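Local structure of mandelate racemase / muconate lactonizing enzyme (Burkholderia pseudomallei, 2POD) at residues Ile5-Thr10 against Leu23-Glu28; Asp115-Tyr120 against Pro341-Gln346. The protein is a member of the enolase superfamily that binds a sodium ion; its reaction is not established but may be that of a lyase. All blocks are in the same frame, centred on the assembly; numbering follows the deposited sequence.

Overall arrangement
The two contacts follow one another along the chain and lie in different parts of the enolase-superfamily fold, their centres 32 Å apart and their nearest atoms about 21 Å apart. Contact 1 pairs strands 5-13 and 19-26, a hairpin inside the four-stranded antiparallel sheet that strand 31-37 borders on one side and the C-terminal strand 394-400 on the other. Contact 2 comes later, in the (beta/alpha)7-beta barrel, whose first strand, 117-122, lies parallel to its last, 346-348, and so closes it. The N-terminal sheet thus takes back the chain end after the barrel is complete. In contact 2 the side chain of Tyr120 comes within about 6 Å of the bound sodium ion.

Contact 1: residues Ile5-Thr10 against Leu23-Glu28; sequences ITEIET and LVHTDE
Glu9 and His25 rise from the same face of the antiparallel hairpin of strands 5-13 and 19-26, part of the N-terminal sheet of the enolase-superfamily fold, and their ends meet by a hydrogen bond. The ring nitrogen NE2 of His25 donates to Glu9 OE2 over 2.8 Å; the oxygen is met on its anti side, somewhat out of the carboxylate plane, while it stays near the plane of the ring, and the two planes are turned 39° against each other. The other carboxylate oxygen of Glu9 forms a salt bridge with Arg389, which would favour a charged carboxylate. On the same face, the Glu7 carboxylate is turned nearly perpendicular to the ring (78°). CG anti to the backbone N (chi1 -156°) and an extended chain bring OE1 to 3.6 Å from His25 CD2, and Asn398 of strand 394-400 binds that oxygen.

On the other face Val24 makes apolar contacts: its CG2 lies 3.9 Å from CG1 of Ile8, whose side chain runs alongside, and its CG1 lies 3.8 Å from Ile5 CG2 beside the bulge. Ala92 and Ile96 of helix 81-101 pack on Val24.

Between Ile5 and Glu7 the register slips by one residue in a classic beta bulge, where Thr6 and Glu7 both face His25. The carbonyl oxygen of His25 gathers a nearly straight bond from Thr6 N at 2.8 Å, a weak one from Glu7 N and another weak one from Thr6 OG1 at 3.0 Å.

Contact 2: residues Asp115-Tyr120 against Pro341-Gln346; sequences DTIRTY and PNALVQ
Val345 fits between Tyr120 and Arg118 where the loop before strand 346-348 runs into the barrel sheet beside strand 117-122. Its CG2 methyl sits 3.6 Å from Tyr120 CD2, the two side chains crossing at about a right angle. The other methyl, CG1, lies alongside the extended Arg118 chain, 3.5 Å from NH1. Ile117 packs beside this: with CG1 anti to the backbone N (chi1 -175°), its CD1 extends to 3.8 Å from Ala343 CB, while CG2 meets CB of Gln346.

Against this buried packing, the Arg118 side is the partly exposed one, and its guanidinium is held mainly by partners outside the two segments, in a salt bridge with Asp216 and a cation-pi contact with Tyr191 of a second subunit. Leu344 points away from strand 117-122 and packs on Tyr190 of that same subunit.

A parallel bridge pairs Thr119 with Gln346. Gln346 N donates to Arg118 O at 3.0 Å, and Gln346 O receives the Thr119 hydroxyl OG1 at 2.7 Å as well as a weak, longer bond from Tyr120 N. The Tyr120 hydroxyl is bound by Lys176 and, weakly, by Glu347. Gripped through both the N-H and the carbonyl of Gln346, the two chain parts are fixed side by side in parallel, which helps close the barrel and sets the Tyr120 side chain about 6 Å from the sodium ion.

Contact 1: residues Ile5-Thr10 against Leu23-Glu28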
loop_
_atom_site.group_PDB
_atom_site.type_symbol
_atom_site.label_atom_id
_atom_site.label_comp_id
_atom_site.label_asym_id
_atom_site.label_seq_id
_atom_site.Cartn_x
_atom_site.Cartn_y
_atom_site.Cartn_z
ATOM N N ILE B 5 -22.085 -11.545 -43.943
ATOM C CA ILE B 5 -22.993 -10.433 -43.650
ATOM C C ILE B 5 -23.209 -9.585 -44.905
ATOM O O ILE B 5 -22.252 -9.139 -45.544
ATOM C CB ILE B 5 -22.484 -9.553 -42.464
ATOM C CG1 ILE B 5 -22.430 -10.371 -41.167
ATOM C CG2 ILE B 5 -23.352 -8.285 -42.291
ATOM C CD1 ILE B 5 -21.748 -9.668 -40.001
ATOM N N THR B 6 -24.476 -9.373 -45.246
ATOM C CA THR B 6 -24.850 -8.707 -46.487
ATOM C C THR B 6 -25.338 -7.281 -46.260
ATOM O O THR B 6 -25.133 -6.412 -47.105
ATOM C CB THR B 6 -25.919 -9.511 -47.261
ATOM O OG1 THR B 6 -26.962 -9.925 -46.364
ATOM C CG2 THR B 6 -25.288 -10.742 -47.910
ATOM N N GLU B 7 -25.966 -7.048 -45.109
ATOM C CA GLU B 7 -26.806 -5.871 -44.891
ATOM C C GLU B 7 -27.032 -5.615 -43.394
ATOM O O GLU B 7 -27.291 -6.543 -42.628
ATOM C CB GLU B 7 -28.149 -6.058 -45.602
ATOM C CG GLU B 7 -28.879 -4.777 -45.961
ATOM C CD GLU B 7 -30.142 -5.048 -46.763
ATOM O OE1 GLU B 7 -31.241 -5.028 -46.166
ATOM O OE2 GLU B 7 -30.033 -5.295 -47.984
ATOM N N ILE B 8 -26.928 -4.352 -42.991
ATOM C CA ILE B 8 -27.229 -3.936 -41.621
ATOM C C ILE B 8 -28.294 -2.836 -41.622
ATOM O O ILE B 8 -28.159 -1.836 -42.319
ATOM C CB ILE B 8 -25.928 -3.508 -40.840
ATOM C CG1 ILE B 8 -25.091 -4.748 -40.485
ATOM C CG2 ILE B 8 -26.269 -2.738 -39.563
ATOM C CD1 ILE B 8 -23.628 -4.478 -40.224
ATOM N N GLU B 9 -29.356 -3.038 -40.846
ATOM C CA GLU B 9 -30.494 -2.120 -40.822
ATOM C C GLU B 9 -30.660 -1.538 -39.430
ATOM O O GLU B 9 -30.702 -2.284 -38.463
ATOM C CB GLU B 9 -31.782 -2.872 -41.169
ATOM C CG GLU B 9 -32.084 -2.985 -42.638
ATOM C CD GLU B 9 -33.531 -3.374 -42.897
ATOM O OE1 GLU B 9 -34.304 -2.505 -43.356
ATOM O OE2 GLU B 9 -33.895 -4.545 -42.635
ATOM N N THR B 10 -30.790 -0.219 -39.327
ATOM C CA THR B 10 -31.213 0.396 -38.064
ATOM C C THR B 10 -32.654 0.890 -38.110
ATOM O O THR B 10 -33.118 1.396 -39.132
ATOM C CB THR B 10 -30.286 1.544 -37.626
ATOM O OG1 THR B 10 -30.233 2.535 -38.659
ATOM C CG2 THR B 10 -28.879 1.020 -37.336
ATOM N N LEU B 23 -30.703 -4.722 -37.222
ATOM C CA LEU B 23 -30.899 -6.003 -37.891
ATOM C C LEU B 23 -29.701 -6.308 -38.766
ATOM O O LEU B 23 -29.306 -5.479 -39.585
ATOM C CB LEU B 23 -32.163 -5.974 -38.754
ATOM C CG LEU B 23 -33.521 -5.987 -38.050
ATOM C CD1 LEU B 23 -34.613 -5.593 -39.028
ATOM C CD2 LEU B 23 -33.821 -7.346 -37.448
ATOM N N VAL B 24 -29.123 -7.495 -38.588
ATOM C CA VAL B 24 -27.949 -7.906 -39.359
ATOM C C VAL B 24 -28.327 -9.060 -40.284
ATOM O O VAL B 24 -28.697 -10.139 -39.820
ATOM C CB VAL B 24 -26.758 -8.305 -38.432
ATOM C CG1 VAL B 24 -25.578 -8.840 -39.244
ATOM C CG2 VAL B 24 -26.321 -7.117 -37.583
ATOM N N HIS B 25 -28.240 -8.818 -41.590
ATOM C CA HIS B 25 -28.715 -9.770 -42.595
ATOM C C HIS B 25 -27.558 -10.554 -43.193
ATOM O O HIS B 25 -26.484 -9.997 -43.439
ATOM C CB HIS B 25 -29.470 -9.049 -43.721
ATOM C CG HIS B 25 -30.671 -8.291 -43.256
ATOM N ND1 HIS B 25 -31.812 -8.913 -42.800
ATOM C CD2 HIS B 25 -30.909 -6.960 -43.173
ATOM C CE1 HIS B 25 -32.701 -7.999 -42.452
ATOM N NE2 HIS B 25 -32.179 -6.806 -42.672
ATOM N N THR B 26 -27.794 -11.841 -43.436
ATOM C CA THR B 26 -26.810 -12.696 -44.093
ATOM C C THR B 26 -27.255 -13.200 -45.471
ATOM O O THR B 26 -28.406 -13.014 -45.870
ATOM C CB THR B 26 -26.368 -13.875 -43.198
ATOM O OG1 THR B 26 -27.516 -14.528 -42.647
ATOM C CG2 THR B 26 -25.465 -13.383 -42.064
ATOM N N ASP B 27 -26.322 -13.831 -46.184
ATOM C CA ASP B 27 -26.562 -14.366 -47.522
ATOM C C ASP B 27 -27.555 -15.525 -47.547
ATOM O O ASP B 27 -28.273 -15.713 -48.530
ATOM C CB ASP B 27 -25.245 -14.761 -48.213
ATOM C CG ASP B 27 -24.339 -15.644 -47.345
ATOM O OD1 ASP B 27 -24.796 -16.219 -46.336
ATOM O OD2 ASP B 27 -23.143 -15.768 -47.687
ATOM N N GLU B 28 -27.599 -16.285 -46.454
ATOM C CA GLU B 28 -28.472 -17.449 -46.347
ATOM C C GLU B 28 -29.817 -17.096 -45.716
ATOM O O GLU B 28 -30.586 -17.981 -45.331
ATOM C CB GLU B 28 -27.779 -18.572 -45.566
ATOM C CG GLU B 28 -26.614 -19.232 -46.314
ATOM C CD GLU B 28 -25.792 -20.177 -45.441
ATOM O OE1 GLU B 28 -26.370 -20.832 -44.539
ATOM O OE2 GLU B 28 -24.561 -20.265 -45.664
#

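Contact 2: residues Asp115-Tyr120 against Pro341-Gln346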
loop_
_atom_site.group_PDB
_atom_site.type_symbol
_atom_site.label_atom_id
_atom_site.label_comp_id
_atom_site.label_asym_id
_atom_site.label_seq_id
_atom_site.Cartn_x
_atom_site.Cartn_y
_atom_site.Cartn_z
ATOM N N ASP B 115 -33.491 -22.834 -14.428
ATOM C CA ASP B 115 -34.600 -22.739 -15.394
ATOM C C ASP B 115 -35.235 -21.349 -15.426
ATOM O O ASP B 115 -35.499 -20.807 -16.499
ATOM C CB ASP B 115 -35.681 -23.787 -15.108
ATOM C CG ASP B 115 -35.161 -25.212 -15.195
ATOM O OD1 ASP B 115 -35.586 -26.042 -14.358
ATOM O OD2 ASP B 115 -34.336 -25.499 -16.093
ATOM N N THR B 116 -35.500 -20.796 -14.244
ATOM C CA THR B 116 -35.936 -19.413 -14.097
ATOM C C THR B 116 -34.972 -18.678 -13.173
ATOM O O THR B 116 -34.244 -19.306 -12.398
ATOM C CB THR B 116 -37.347 -19.324 -13.477
ATOM O OG1 THR B 116 -37.346 -19.926 -12.173
ATOM C CG2 THR B 116 -38.398 -20.003 -14.370
ATOM N N ILE B 117 -34.982 -17.350 -13.247
ATOM C CA ILE B 117 -34.301 -16.520 -12.262
ATOM C C ILE B 117 -35.287 -15.575 -11.601
ATOM O O ILE B 117 -36.208 -15.090 -12.251
ATOM C CB ILE B 117 -33.089 -15.757 -12.870
ATOM C CG1 ILE B 117 -32.323 -14.985 -11.788
ATOM C CG2 ILE B 117 -33.500 -14.886 -14.050
ATOM C CD1 ILE B 117 -30.974 -14.488 -12.206
ATOM N N ARG B 118 -35.101 -15.355 -10.300
ATOM C CA ARG B 118 -35.798 -14.320 -9.543
ATOM C C ARG B 118 -35.735 -12.967 -10.243
ATOM O O ARG B 118 -34.675 -12.535 -10.705
ATOM C CB ARG B 118 -35.195 -14.216 -8.140
ATOM C CG ARG B 118 -35.954 -13.321 -7.182
ATOM C CD ARG B 118 -35.475 -13.542 -5.767
ATOM N NE ARG B 118 -36.025 -12.555 -4.843
ATOM C CZ ARG B 118 -35.337 -11.545 -4.323
ATOM N NH1 ARG B 118 -34.054 -11.374 -4.628
ATOM N NH2 ARG B 118 -35.934 -10.707 -3.485
ATOM N N THR B 119 -36.891 -12.322 -10.345
ATOM C CA THR B 119 -36.962 -10.967 -10.861
ATOM C C THR B 119 -37.168 -9.970 -9.730
ATOM O O THR B 119 -37.583 -10.348 -8.638
ATOM C CB THR B 119 -38.041 -10.831 -11.964
ATOM O OG1 THR B 119 -37.737 -9.704 -12.789
ATOM C CG2 THR B 119 -39.452 -10.681 -11.377
ATOM N N TYR B 120 -36.833 -8.712 -9.987
ATOM C CA TYR B 120 -37.219 -7.603 -9.125
ATOM C C TYR B 120 -37.800 -6.491 -9.971
ATOM O O TYR B 120 -37.425 -6.332 -11.136
ATOM C CB TYR B 120 -36.037 -7.097 -8.275
ATOM C CG TYR B 120 -34.995 -6.247 -8.976
ATOM C CD1 TYR B 120 -35.062 -4.849 -8.948
ATOM C CD2 TYR B 120 -33.921 -6.838 -9.644
ATOM C CE1 TYR B 120 -34.100 -4.064 -9.592
ATOM C CE2 TYR B 120 -32.946 -6.062 -10.280
ATOM C CZ TYR B 120 -33.047 -4.679 -10.255
ATOM O OH TYR B 120 -32.088 -3.908 -10.875
ATOM N N PRO B 341 -23.491 -18.611 -13.426
ATOM C CA PRO B 341 -23.567 -19.215 -12.092
ATOM C C PRO B 341 -23.684 -18.176 -10.969
ATOM O O PRO B 341 -24.271 -18.460 -9.915
ATOM C CB PRO B 341 -22.244 -19.977 -11.972
ATOM C CG PRO B 341 -21.775 -20.171 -13.365
ATOM C CD PRO B 341 -22.247 -18.979 -14.126
ATOM N N ASN B 342 -23.141 -16.981 -11.200
ATOM C CA ASN B 342 -23.251 -15.896 -10.232
ATOM C C ASN B 342 -24.371 -14.878 -10.451
ATOM O O ASN B 342 -24.388 -13.851 -9.791
ATOM C CB ASN B 342 -21.906 -15.189 -10.038
ATOM C CG ASN B 342 -21.446 -14.476 -11.273
ATOM O OD1 ASN B 342 -21.601 -14.982 -12.384
ATOM N ND2 ASN B 342 -20.865 -13.294 -11.093
ATOM N N ALA B 343 -25.314 -15.157 -11.345
ATOM C CA ALA B 343 -26.478 -14.272 -11.507
ATOM C C ALA B 343 -27.396 -14.229 -10.276
ATOM O O ALA B 343 -27.697 -15.255 -9.685
ATOM C CB ALA B 343 -27.248 -14.628 -12.748
ATOM N N LEU B 344 -27.799 -13.026 -9.874
ATOM C CA LEU B 344 -28.509 -12.825 -8.601
ATOM C C LEU B 344 -29.995 -12.618 -8.869
ATOM O O LEU B 344 -30.846 -13.388 -8.403
ATOM C CB LEU B 344 -27.957 -11.589 -7.880
ATOM C CG LEU B 344 -27.937 -11.360 -6.357
ATOM C CD1 LEU B 344 -28.019 -9.860 -6.074
ATOM C CD2 LEU B 344 -28.971 -12.128 -5.533
ATOM N N VAL B 345 -30.284 -11.552 -9.610
ATOM C CA VAL B 345 -31.637 -11.198 -10.007
ATOM C C VAL B 345 -31.592 -10.699 -11.437
ATOM O O VAL B 345 -30.533 -10.330 -11.937
ATOM C CB VAL B 345 -32.258 -10.095 -9.105
ATOM C CG1 VAL B 345 -32.958 -10.709 -7.906
ATOM C CG2 VAL B 345 -31.210 -9.076 -8.664
ATOM N N GLN B 346 -32.745 -10.705 -12.091
ATOM C CA GLN B 346 -32.913 -10.027 -13.362
ATOM C C GLN B 346 -33.920 -8.902 -13.209
ATOM O O GLN B 346 -35.093 -9.153 -12.917
ATOM C CB GLN B 346 -33.380 -11.019 -14.427
ATOM C CG GLN B 346 -33.680 -10.387 -15.769
ATOM C CD GLN B 346 -32.500 -9.632 -16.317
ATOM O OE1 GLN B 346 -32.565 -8.423 -16.528
ATOM N NE2 GLN B 346 -31.403 -10.338 -16.542
#